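Local coordinates for UL37 (Suid herpesvirus 1, PDB 5J2Z), which is a tegument protein that probably guides retrograde axonal transport of alpha-herpesviruses to promote neuroinvasion, and whose N-terminal half binds calcium ions in this crystal, at residues T290-L295 and D314-D319; A308-L313 and D351-A356; T321-A326 and G372-V377; D359-L364 and T413-L418. The protein carries 5 engineered substitutions. All coordinates share one frame; numbering follows the deposited sequence.

Contact 1 (T290-L295 and D314-D319); sequences TDQGVL and DHTQVD. With CA (calcium ion), chain D; CA (calcium ion), chain E.
Thr290 opens the contact with its carbonyl: Thr316 OG1 donates to Thr290 O at 2.5 Å, a short bond from a hydroxyl that lies tilted out of the carbonyl plane. The side chain of Thr290 serves another purpose, since its OG1 is hydrogen-bonded to Arg258 and to Asp312. At Asp291 the backbone turns, and Asp291 OD2 accepts from Gly293 N at 2.9 Å to form an Asx turn, with the amide arriving from above the carboxylate plane. Asp291 OD1 is engaged in a salt bridge with Arg289. Gln292 then reaches across with its whole amide. Its CG stands anti to the backbone N (chi1 -167°) and the chain bends at chi2 (74°), which brings the amide down onto the backbone of Gln317. There Gln317 N donates to Gln292 OE1 at 2.8 Å on an in-plane lone pair, while Gln292 NE2 donates to Gln317 O at 3.0 Å, the latter bond approaching from above the carbonyl plane. Two nearly straight bonds to one residue fix the rotation of this amide, although Gln292 itself is exposed. Leu295 CD2 lies against the carbonyl Gln317 O at 3.8 Å and more loosely beside Val318 CG1 at 4.4 Å. At the start of 314-319, Asp314 binds two calcium ions, one of them shared with Asp312. The two loops flank the short helix 307-310, on which Thr290 and Val318 pack, while Gln317 and Val318 also rest against helix 366-385.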
loop_
_atom_site.group_PDB
_atom_site.type_symbol
_atom_site.label_atom_id
_atom_site.label_comp_id
_atom_site.label_asym_id
_atom_site.label_seq_id
_atom_site.Cartn_x
_atom_site.Cartn_y
_atom_site.Cartn_z
ATOM N N THR A 290 -5.267 37.054 6.810
ATOM C CA THR A 290 -4.067 36.238 6.924
ATOM C C THR A 290 -3.013 36.911 7.796
ATOM O O THR A 290 -1.842 36.527 7.745
ATOM C CB THR A 290 -3.486 35.899 5.547
ATOM O OG1 THR A 290 -3.235 37.108 4.821
ATOM C CG2 THR A 290 -4.434 34.979 4.750
ATOM N N ASP A 291 -3.410 37.894 8.600
ATOM C CA ASP A 291 -2.497 38.546 9.524
ATOM C C ASP A 291 -2.453 37.785 10.846
ATOM O O ASP A 291 -3.309 36.952 11.148
ATOM C CB ASP A 291 -2.913 39.997 9.757
ATOM C CG ASP A 291 -4.180 40.110 10.582
ATOM O OD1 ASP A 291 -5.278 39.918 10.023
ATOM O OD2 ASP A 291 -4.078 40.374 11.794
ATOM N N GLN A 292 -1.436 38.090 11.653
ATOM C CA GLN A 292 -1.204 37.300 12.857
ATOM C C GLN A 292 -2.438 37.266 13.759
ATOM O O GLN A 292 -2.665 36.271 14.453
ATOM C CB GLN A 292 -0.002 37.853 13.614
ATOM C CG GLN A 292 0.520 36.946 14.697
ATOM C CD GLN A 292 1.282 35.752 14.156
ATOM O OE1 GLN A 292 1.840 35.786 13.059
ATOM N NE2 GLN A 292 1.317 34.688 14.937
ATOM N N GLY A 293 -3.258 38.327 13.744
ATOM C CA GLY A 293 -4.471 38.341 14.551
ATOM C C GLY A 293 -5.440 37.198 14.264
ATOM O O GLY A 293 -6.152 36.739 15.165
ATOM N N VAL A 294 -5.503 36.729 13.014
ATOM C CA VAL A 294 -6.511 35.737 12.671
ATOM C C VAL A 294 -6.234 34.408 13.364
ATOM O O VAL A 294 -7.126 33.549 13.443
ATOM C CB VAL A 294 -6.617 35.533 11.147
ATOM C CG1 VAL A 294 -5.583 34.516 10.670
ATOM C CG2 VAL A 294 -8.013 35.071 10.782
ATOM N N LEU A 295 -5.016 34.217 13.873
ATOM C CA LEU A 295 -4.713 32.995 14.604
ATOM C C LEU A 295 -5.625 32.842 15.814
ATOM O O LEU A 295 -5.975 31.717 16.193
ATOM C CB LEU A 295 -3.238 32.987 15.013
ATOM C CG LEU A 295 -2.363 32.285 13.978
ATOM C CD1 LEU A 295 -2.873 32.553 12.591
ATOM C CD2 LEU A 295 -0.907 32.682 14.093
ATOM N N ASP A 314 5.513 36.758 5.262
ATOM C CA ASP A 314 5.950 38.101 5.612
ATOM C C ASP A 314 4.997 38.788 6.593
ATOM O O ASP A 314 5.388 39.777 7.227
ATOM C CB ASP A 314 6.141 38.947 4.343
ATOM C CG ASP A 314 4.875 39.081 3.542
ATOM O OD1 ASP A 314 3.835 38.530 3.982
ATOM O OD2 ASP A 314 4.921 39.715 2.469
ATOM N N HIS A 315 3.776 38.273 6.758
ATOM C CA HIS A 315 2.830 38.798 7.741
ATOM C C HIS A 315 2.664 37.938 8.979
ATOM O O HIS A 315 2.478 38.470 10.071
ATOM C CB HIS A 315 1.449 38.983 7.111
ATOM C CG HIS A 315 1.333 40.235 6.327
ATOM N ND1 HIS A 315 1.761 40.330 5.023
ATOM C CD2 HIS A 315 0.906 41.470 6.680
ATOM C CE1 HIS A 315 1.569 41.563 4.595
ATOM N NE2 HIS A 315 1.048 42.272 5.580
ATOM N N THR A 316 2.704 36.619 8.839
ATOM C CA THR A 316 2.202 35.726 9.870
ATOM C C THR A 316 3.202 34.615 10.107
ATOM O O THR A 316 3.831 34.128 9.162
ATOM C CB THR A 316 0.832 35.171 9.443
ATOM O OG1 THR A 316 -0.130 36.225 9.546
ATOM C CG2 THR A 316 0.388 33.945 10.285
ATOM N N GLN A 317 3.362 34.233 11.373
ATOM C CA GLN A 317 4.103 33.026 11.742
ATOM C C GLN A 317 3.179 32.098 12.520
ATOM O O GLN A 317 2.841 32.375 13.675
ATOM C CB GLN A 317 5.344 33.358 12.569
ATOM C CG GLN A 317 6.246 32.154 12.835
ATOM C CD GLN A 317 6.533 31.343 11.582
ATOM O OE1 GLN A 317 7.317 31.759 10.737
ATOM N NE2 GLN A 317 5.885 30.177 11.454
ATOM N N VAL A 318 2.781 30.998 11.903
ATOM C CA VAL A 318 2.022 29.977 12.615
ATOM C C VAL A 318 2.964 29.172 13.506
ATOM O O VAL A 318 4.168 29.073 13.247
ATOM C CB VAL A 318 1.273 29.074 11.619
ATOM C CG1 VAL A 318 0.237 29.879 10.842
ATOM C CG2 VAL A 318 2.253 28.412 10.681
ATOM N N ASP A 319 2.416 28.620 14.588
ATOM C CA ASP A 319 3.171 27.779 15.518
ATOM C C ASP A 319 3.100 26.326 15.039
ATOM O O ASP A 319 2.060 25.680 15.154
ATOM C CB ASP A 319 2.611 27.914 16.932
ATOM C CG ASP A 319 3.463 27.206 17.977
ATOM O OD1 ASP A 319 4.561 26.728 17.643
ATOM O OD2 ASP A 319 3.039 27.138 19.147
HETATM CA CA CA D . 2.877 38.011 1.531
HETATM CA CA CA E . 5.460 40.406 0.197
HETATM O O HOH W 1 4.121 42.001 0.934
#

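Contact 2 (A308-L313 and D351-A356). With CA (calcium ion), chain D; CA (calcium ion), chain I.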
loop_
_atom_site.group_PDB
_atom_site.type_symbol
_atom_site.label_atom_id
_atom_site.label_comp_id
_atom_site.label_asym_id
_atom_site.label_seq_id
_atom_site.Cartn_x
_atom_site.Cartn_y
_atom_site.Cartn_z
ATOM N N ALA A 308 -3.688 29.666 3.705
ATOM C CA ALA A 308 -3.311 30.974 3.176
ATOM C C ALA A 308 -2.627 31.821 4.250
ATOM O O ALA A 308 -1.622 32.485 3.978
ATOM C CB ALA A 308 -4.534 31.694 2.608
ATOM N N ALA A 309 -3.143 31.792 5.480
ATOM C CA ALA A 309 -2.470 32.482 6.577
ATOM C C ALA A 309 -1.104 31.863 6.881
ATOM O O ALA A 309 -0.111 32.580 7.047
ATOM C CB ALA A 309 -3.353 32.479 7.820
ATOM N N ALA A 310 -1.023 30.539 6.959
ATOM C CA ALA A 310 0.261 29.925 7.266
ATOM C C ALA A 310 1.277 30.160 6.155
ATOM O O ALA A 310 2.479 30.204 6.420
ATOM C CB ALA A 310 0.082 28.434 7.526
ATOM N N ALA A 311 0.824 30.342 4.918
ATOM C CA ALA A 311 1.740 30.594 3.812
ATOM C C ALA A 311 2.076 32.076 3.634
ATOM O O ALA A 311 2.911 32.411 2.786
ATOM C CB ALA A 311 1.168 30.018 2.507
ATOM N N ASP A 312 1.463 32.972 4.412
ATOM C CA ASP A 312 1.719 34.407 4.270
ATOM C C ASP A 312 2.823 34.803 5.251
ATOM O O ASP A 312 2.608 35.483 6.259
ATOM C CB ASP A 312 0.433 35.198 4.486
ATOM C CG ASP A 312 0.524 36.632 3.979
ATOM O OD1 ASP A 312 1.488 36.992 3.263
ATOM O OD2 ASP A 312 -0.393 37.410 4.298
ATOM N N LEU A 313 4.042 34.366 4.903
ATOM C CA LEU A 313 5.173 34.374 5.828
ATOM C C LEU A 313 5.674 35.780 6.161
ATOM O O LEU A 313 6.223 35.986 7.245
ATOM C CB LEU A 313 6.309 33.532 5.249
ATOM C CG LEU A 313 5.947 32.051 5.101
ATOM C CD1 LEU A 313 7.031 31.292 4.345
ATOM C CD2 LEU A 313 5.731 31.457 6.476
ATOM N N ASP A 351 1.942 20.527 0.220
ATOM C CA ASP A 351 2.526 20.950 -1.035
ATOM C C ASP A 351 2.692 22.466 -1.078
ATOM O O ASP A 351 3.742 22.967 -1.495
ATOM C CB ASP A 351 1.649 20.458 -2.172
ATOM C CG ASP A 351 2.291 20.641 -3.500
ATOM O OD1 ASP A 351 2.980 19.700 -3.969
ATOM O OD2 ASP A 351 2.106 21.733 -4.067
ATOM N N LEU A 352 1.676 23.212 -0.614
ATOM C CA LEU A 352 1.721 24.673 -0.666
ATOM C C LEU A 352 2.690 25.246 0.363
ATOM O O LEU A 352 3.451 26.165 0.053
ATOM C CB LEU A 352 0.319 25.251 -0.462
ATOM C CG LEU A 352 -0.674 24.902 -1.572
ATOM C CD1 LEU A 352 -2.132 25.127 -1.171
ATOM C CD2 LEU A 352 -0.321 25.740 -2.775
ATOM N N LEU A 353 2.686 24.713 1.589
ATOM C CA LEU A 353 3.579 25.236 2.617
ATOM C C LEU A 353 5.032 24.862 2.354
ATOM O O LEU A 353 5.938 25.576 2.782
ATOM C CB LEU A 353 3.139 24.738 3.991
ATOM C CG LEU A 353 1.814 25.343 4.438
ATOM C CD1 LEU A 353 1.342 24.714 5.728
ATOM C CD2 LEU A 353 1.991 26.860 4.573
ATOM N N GLU A 354 5.273 23.751 1.670
ATOM C CA GLU A 354 6.637 23.424 1.282
ATOM C C GLU A 354 7.160 24.411 0.238
ATOM O O GLU A 354 8.318 24.843 0.307
ATOM C CB GLU A 354 6.693 21.983 0.757
ATOM C CG GLU A 354 7.991 21.631 0.035
ATOM C CD GLU A 354 7.983 20.267 -0.618
ATOM O OE1 GLU A 354 7.137 19.407 -0.265
ATOM O OE2 GLU A 354 8.843 20.053 -1.494
ATOM N N ARG A 355 6.324 24.770 -0.744
ATOM C CA ARG A 355 6.725 25.756 -1.747
ATOM C C ARG A 355 6.941 27.134 -1.125
ATOM O O ARG A 355 7.922 27.814 -1.439
ATOM C CB ARG A 355 5.674 25.824 -2.852
ATOM C CG ARG A 355 6.100 26.584 -4.088
ATOM C CD ARG A 355 5.416 26.038 -5.354
ATOM N NE ARG A 355 4.046 25.576 -5.105
ATOM C CZ ARG A 355 3.632 24.312 -5.210
ATOM N NH1 ARG A 355 4.468 23.347 -5.579
ATOM N NH2 ARG A 355 2.367 24.013 -4.958
ATOM N N ALA A 356 6.037 27.559 -0.243
ATOM C CA ALA A 356 6.125 28.887 0.363
ATOM C C ALA A 356 7.330 29.017 1.303
ATOM O O ALA A 356 7.900 30.102 1.443
ATOM C CB ALA A 356 4.832 29.190 1.116
HETATM CA CA CA D . 2.877 38.011 1.531
HETATM CA CA CA I . 4.661 18.292 -4.030
HETATM O O HOH W 2 4.417 18.164 -1.202
#
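Leu353 and Ala356, one helical turn apart, present methyl groups to the end of helix 307-310 and the residues that follow it. The rotamer of Leu353 carries the packing: CG is anti to the carbonyl carbon (chi1 -69°) and chi2 is extended at 174°, which sends CD2 forward although the bond from CA to CB does not aim at the other segment. Leu353 CD2 settles between two alanines, 3.9 Å from Ala310 CB and equally near Ala311 CB, and also touches the peptide that joins them. Ala311 CB in turn meets Ala356 CB at 4.0 Å. Leu313 has a similar conformation (chi1 -64°) and brings CD1 to 3.3 Å from Ala356 O, so a methyl faces a helix carbonyl here. Asp312 turns away to put OD1 on a calcium ion at 2.4 Å. On helix 347-358, Asp351 OD1 binds a different calcium ion, and Asp351 OD2 is paired with Arg355 in a salt bridge whose modelled distance is doubtfully short. The arrangement packs the C-terminal end of the short helix 307-310 and the turn after it against helix 347-358 through alanine and leucine methyls, next to an inverse gamma turn centred on the calcium ligand Asp312.

Contact 3 (T321-A326 and G372-V377); sequences TGVWEA and GCTAVV. With CA (calcium ion), chain K.
Trp324 lays its indole against Cys373, Thr374 and Val377 and makes up most of the 321-326 side of the contact; its side chain can be followed outward from the backbone. CB comes first, 3.4 Å from Thr374 OG1; that hydroxyl is hydrogen-bonded to Ala370 O in its own helix, and its meeting with Trp324 is simple packing. With CG anti to the backbone N (chi1 175°), the indole is carried over helix 366-385, and CG itself still lies near Thr374 OG1. Beyond the fusion atoms CD2 and CE2, Cys373 CB sits over one face of the six-membered ring, near its centre, a CH-pi contact. Cys373 SG lies over the same ring, 4.1 Å from its centroid and 28° off the ring normal, a sulfur-aromatic contact. On one flank CE3 passes obliquely by Thr374 N, while on the other CZ2 comes to 3.7 Å from Cys373 SG. At the far end of the benzo ring, Trp324 CZ3 meets Val377 CG2 at 3.9 Å, and CH2 lies almost as near; here the valine methyl approaches the ring edge near its plane. Thus one turn of helix supplies residues to a face and to an edge of the same indole. Val323 adds a smaller apolar contact, with its CG2 4.1 Å from Thr374 CG2. The axes of the 321-326 and 372-377 segments pass 9.3 Å apart at 44°. Around them, helix 333-342 packs on Ala326 and Thr374, helix 347-358 on Ala375 and Val376, and helix 422-431 on Val376 and Val377.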
loop_
_atom_site.group_PDB
_atom_site.type_symbol
_atom_site.label_atom_id
_atom_site.label_comp_id
_atom_site.label_asym_id
_atom_site.label_seq_id
_atom_site.Cartn_x
_atom_site.Cartn_y
_atom_site.Cartn_z
ATOM N N THR A 321 5.813 24.185 15.925
ATOM C CA THR A 321 6.834 23.487 16.696
ATOM C C THR A 321 6.265 22.223 17.325
ATOM O O THR A 321 6.925 21.183 17.340
ATOM C CB THR A 321 7.425 24.403 17.775
ATOM O OG1 THR A 321 6.399 24.803 18.683
ATOM C CG2 THR A 321 8.086 25.637 17.170
ATOM N N GLY A 322 5.040 22.291 17.842
ATOM C CA GLY A 322 4.433 21.108 18.421
ATOM C C GLY A 322 4.165 20.024 17.393
ATOM O O GLY A 322 4.440 18.846 17.639
ATOM N N VAL A 323 3.636 20.402 16.223
ATOM C CA VAL A 323 3.337 19.392 15.217
ATOM C C VAL A 323 4.625 18.810 14.648
ATOM O O VAL A 323 4.681 17.621 14.316
ATOM C CB VAL A 323 2.427 19.955 14.107
ATOM C CG1 VAL A 323 3.073 21.138 13.433
ATOM C CG2 VAL A 323 2.137 18.864 13.065
ATOM N N TRP A 324 5.675 19.620 14.530
ATOM C CA TRP A 324 6.965 19.092 14.102
ATOM C C TRP A 324 7.559 18.167 15.162
ATOM O O TRP A 324 8.190 17.155 14.829
ATOM C CB TRP A 324 7.928 20.247 13.772
ATOM C CG TRP A 324 9.318 19.781 13.430
ATOM C CD1 TRP A 324 10.471 20.162 14.031
ATOM C CD2 TRP A 324 9.684 18.818 12.424
ATOM N NE1 TRP A 324 11.543 19.525 13.447
ATOM C CE2 TRP A 324 11.087 18.680 12.472
ATOM C CE3 TRP A 324 8.959 18.058 11.495
ATOM C CZ2 TRP A 324 11.790 17.807 11.627
ATOM C CZ3 TRP A 324 9.656 17.192 10.647
ATOM C CH2 TRP A 324 11.060 17.075 10.724
ATOM N N GLU A 325 7.353 18.481 16.447
ATOM C CA GLU A 325 7.788 17.565 17.496
ATOM C C GLU A 325 7.134 16.194 17.334
ATOM O O GLU A 325 7.784 15.156 17.521
ATOM C CB GLU A 325 7.483 18.138 18.879
ATOM C CG GLU A 325 7.928 17.180 19.996
ATOM C CD GLU A 325 7.975 17.792 21.392
ATOM O OE1 GLU A 325 6.908 18.129 21.943
ATOM O OE2 GLU A 325 9.087 17.909 21.949
ATOM N N ALA A 326 5.850 16.171 16.967
ATOM C CA ALA A 326 5.125 14.908 16.915
ATOM C C ALA A 326 5.454 14.140 15.640
ATOM O O ALA A 326 5.607 12.912 15.673
ATOM C CB ALA A 326 3.620 15.163 17.044
ATOM N N GLY A 372 8.451 24.176 7.496
ATOM C CA GLY A 372 8.991 23.546 6.299
ATOM C C GLY A 372 9.340 22.077 6.502
ATOM O O GLY A 372 9.112 21.245 5.615
ATOM N N CYS A 373 9.927 21.739 7.648
ATOM C CA CYS A 373 10.164 20.331 7.957
ATOM C C CYS A 373 8.855 19.555 7.970
ATOM O O CYS A 373 8.754 18.482 7.369
ATOM C CB CYS A 373 10.868 20.182 9.308
ATOM S SG CYS A 373 12.615 20.606 9.364
ATOM N N THR A 374 7.835 20.088 8.662
ATOM C CA THR A 374 6.536 19.426 8.700
ATOM C C THR A 374 5.974 19.223 7.294
ATOM O O THR A 374 5.512 18.131 6.948
ATOM C CB THR A 374 5.561 20.236 9.551
ATOM O OG1 THR A 374 6.077 20.393 10.881
ATOM C CG2 THR A 374 4.199 19.550 9.603
ATOM N N ALA A 375 6.020 20.258 6.464
ATOM C CA ALA A 375 5.451 20.150 5.125
ATOM C C ALA A 375 6.263 19.204 4.240
ATOM O O ALA A 375 5.693 18.473 3.422
ATOM C CB ALA A 375 5.365 21.545 4.495
ATOM N N VAL A 376 7.593 19.234 4.366
ATOM C CA VAL A 376 8.458 18.432 3.503
ATOM C C VAL A 376 8.313 16.947 3.834
ATOM O O VAL A 376 7.938 16.132 2.981
ATOM C CB VAL A 376 9.919 18.899 3.626
ATOM C CG1 VAL A 376 10.886 17.771 3.296
ATOM C CG2 VAL A 376 10.157 20.060 2.693
ATOM N N VAL A 377 8.621 16.579 5.075
ATOM C CA VAL A 377 8.324 15.230 5.545
ATOM C C VAL A 377 6.887 14.858 5.219
ATOM O O VAL A 377 6.606 13.733 4.796
ATOM C CB VAL A 377 8.596 15.122 7.053
ATOM C CG1 VAL A 377 8.026 13.788 7.591
ATOM C CG2 VAL A 377 10.087 15.252 7.309
HETATM CA CA CA K . 6.199 18.068 24.279
#

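Contact 4 (D359-L364 and T413-L418). With CA (calcium ion), chain F.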
loop_
_atom_site.group_PDB
_atom_site.type_symbol
_atom_site.label_atom_id
_atom_site.label_comp_id
_atom_site.label_asym_id
_atom_site.label_seq_id
_atom_site.Cartn_x
_atom_site.Cartn_y
_atom_site.Cartn_z
ATOM N N ASP A 359 10.885 28.713 -0.746
ATOM C CA ASP A 359 11.159 29.946 -1.461
ATOM C C ASP A 359 11.958 30.922 -0.599
ATOM O O ASP A 359 12.716 31.745 -1.131
ATOM C CB ASP A 359 9.850 30.582 -1.925
ATOM C CG ASP A 359 10.037 31.508 -3.104
ATOM O OD1 ASP A 359 10.967 31.270 -3.909
ATOM O OD2 ASP A 359 9.248 32.471 -3.234
ATOM N N ARG A 360 11.813 30.841 0.727
ATOM C CA ARG A 360 12.611 31.662 1.637
ATOM C C ARG A 360 14.008 31.096 1.901
ATOM O O ARG A 360 14.804 31.748 2.580
ATOM C CB ARG A 360 11.876 31.830 2.977
ATOM C CG ARG A 360 10.547 32.581 2.900
ATOM C CD ARG A 360 10.764 34.011 2.412
ATOM N NE ARG A 360 9.693 34.923 2.844
ATOM C CZ ARG A 360 9.634 35.536 4.031
ATOM N NH1 ARG A 360 10.574 35.345 4.942
ATOM N NH2 ARG A 360 8.625 36.346 4.309
ATOM N N ALA A 361 14.324 29.899 1.421
ATOM C CA ALA A 361 15.618 29.302 1.724
ATOM C C ALA A 361 16.655 30.001 0.892
ATOM O O ALA A 361 16.345 30.466 -0.202
ATOM C CB ALA A 361 15.619 27.817 1.440
ATOM N N PRO A 362 17.905 30.044 1.382
ATOM C CA PRO A 362 18.375 29.394 2.620
ATOM C C PRO A 362 18.238 30.148 3.969
ATOM O O PRO A 362 18.639 29.587 4.997
ATOM C CB PRO A 362 19.861 29.168 2.329
ATOM C CG PRO A 362 20.238 30.241 1.360
ATOM C CD PRO A 362 19.018 30.528 0.537
ATOM N N ARG A 363 17.705 31.373 3.991
ATOM C CA ARG A 363 17.678 32.173 5.220
ATOM C C ARG A 363 16.296 32.069 5.857
ATOM O O ARG A 363 15.439 32.941 5.722
ATOM C CB ARG A 363 18.078 33.617 4.937
ATOM C CG ARG A 363 19.484 33.738 4.404
ATOM C CD ARG A 363 19.973 35.189 4.406
ATOM N NE ARG A 363 19.970 35.687 5.774
ATOM C CZ ARG A 363 21.052 35.822 6.526
ATOM N NH1 ARG A 363 22.243 35.535 6.035
ATOM N NH2 ARG A 363 20.932 36.255 7.763
ATOM N N LEU A 364 16.099 30.968 6.583
ATOM C CA LEU A 364 14.878 30.659 7.308
ATOM C C LEU A 364 15.049 30.960 8.786
ATOM O O LEU A 364 16.132 30.764 9.350
ATOM C CB LEU A 364 14.524 29.174 7.151
ATOM C CG LEU A 364 14.336 28.538 5.773
ATOM C CD1 LEU A 364 13.902 27.091 5.911
ATOM C CD2 LEU A 364 13.333 29.332 4.944
ATOM N N THR A 413 18.465 21.075 3.350
ATOM C CA THR A 413 18.342 20.459 4.672
ATOM C C THR A 413 19.065 21.274 5.732
ATOM O O THR A 413 18.538 21.458 6.836
ATOM C CB THR A 413 18.860 19.022 4.666
ATOM O OG1 THR A 413 20.130 18.978 4.018
ATOM C CG2 THR A 413 17.891 18.122 3.951
ATOM N N ALA A 414 20.271 21.758 5.432
ATOM C CA ALA A 414 20.948 22.646 6.372
ATOM C C ALA A 414 20.088 23.865 6.681
ATOM O O ALA A 414 19.967 24.272 7.842
ATOM C CB ALA A 414 22.309 23.066 5.823
ATOM N N ALA A 415 19.463 24.446 5.655
ATOM C CA ALA A 415 18.624 25.618 5.877
ATOM C C ALA A 415 17.433 25.297 6.761
ATOM O O ALA A 415 16.952 26.171 7.489
ATOM C CB ALA A 415 18.137 26.193 4.542
ATOM N N LEU A 416 16.925 24.065 6.696
ATOM C CA LEU A 416 15.831 23.655 7.568
ATOM C C LEU A 416 16.306 23.210 8.953
ATOM O O LEU A 416 15.467 22.878 9.792
ATOM C CB LEU A 416 15.019 22.535 6.907
ATOM C CG LEU A 416 14.198 22.811 5.650
ATOM C CD1 LEU A 416 14.041 21.534 4.813
ATOM C CD2 LEU A 416 12.811 23.407 5.965
ATOM N N GLY A 417 17.617 23.210 9.224
ATOM C CA GLY A 417 18.143 22.745 10.494
ATOM C C GLY A 417 18.381 21.247 10.593
ATOM O O GLY A 417 18.773 20.769 11.662
ATOM N N LEU A 418 18.156 20.505 9.544
ATOM C CA LEU A 418 18.382 19.077 9.490
ATOM C C LEU A 418 19.817 18.762 9.078
ATOM O O LEU A 418 20.456 19.536 8.347
ATOM C CB LEU A 418 17.411 18.428 8.508
ATOM C CG LEU A 418 15.943 18.594 8.918
ATOM C CD1 LEU A 418 15.017 18.184 7.775
ATOM C CD2 LEU A 418 15.642 17.794 10.194
HETATM CA CA CA F . 9.979 33.420 -5.372
#
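Ala415 and Leu364 lie at the centre of this loop-to-loop contact. Ala415 CB points into the 359-364 loop and approaches Pro362 O at 3.5 Å, with Pro362 CB nearby at 4.1 Å and Ala361 CB slightly farther away. Leu364, two residues on from Pro362, meets the backbone of the same turn: its CG is anti to the carbonyl carbon (chi1 -57°) and its chain is extended, which places CD1 3.6 Å from Ala415 O and 3.8 Å from Leu416 CD2. All of this is packing of methyl and methylene groups on each other and on carbonyl oxygens. The next shell lies in the backbone. The peptide before Pro362 is cis, within the loop from which Ala361 and Leu364 point at the partner. Across the contact, a type I beta turn from Ala414 to Gly417 holds Ala415 and Leu416 at its two central positions, closed by Gly417 N donating to Ala414 O at 2.9 Å, and Gly417 takes up backbone angles (phi 85°) suited to glycine. Farther out, Asp359 binds a calcium ion with both carboxylate oxygens. Residues 359-364 lie in the loop between helices 347-358 and 366-385. Residues 413-418 lie in the loop between helices 405-409 and 422-431, with Leu416 and Leu418 packed on Cys373 of helix 366-385.

Contact 3 is the buried one, a helix pair whose chemistry is aromatic and apolar; contacts 1 and 2 are partly buried, and contact 4 lies at the surface. Contact 1 alone joins its segments by hydrogen bonds, whereas the other three rely on packing. Contacts 1 and 2 share a calcium ion, to which each contributes an aspartate. Helix 347-358 serves contact 2 and helix 366-385 serves contact 3; they touch where Leu353 and Glu354 meet Ala375. Contact 4 borders contact 3 at helix 366-385, while its Arg360 reaches Leu313 of contact 2 and Asp314 of contact 1.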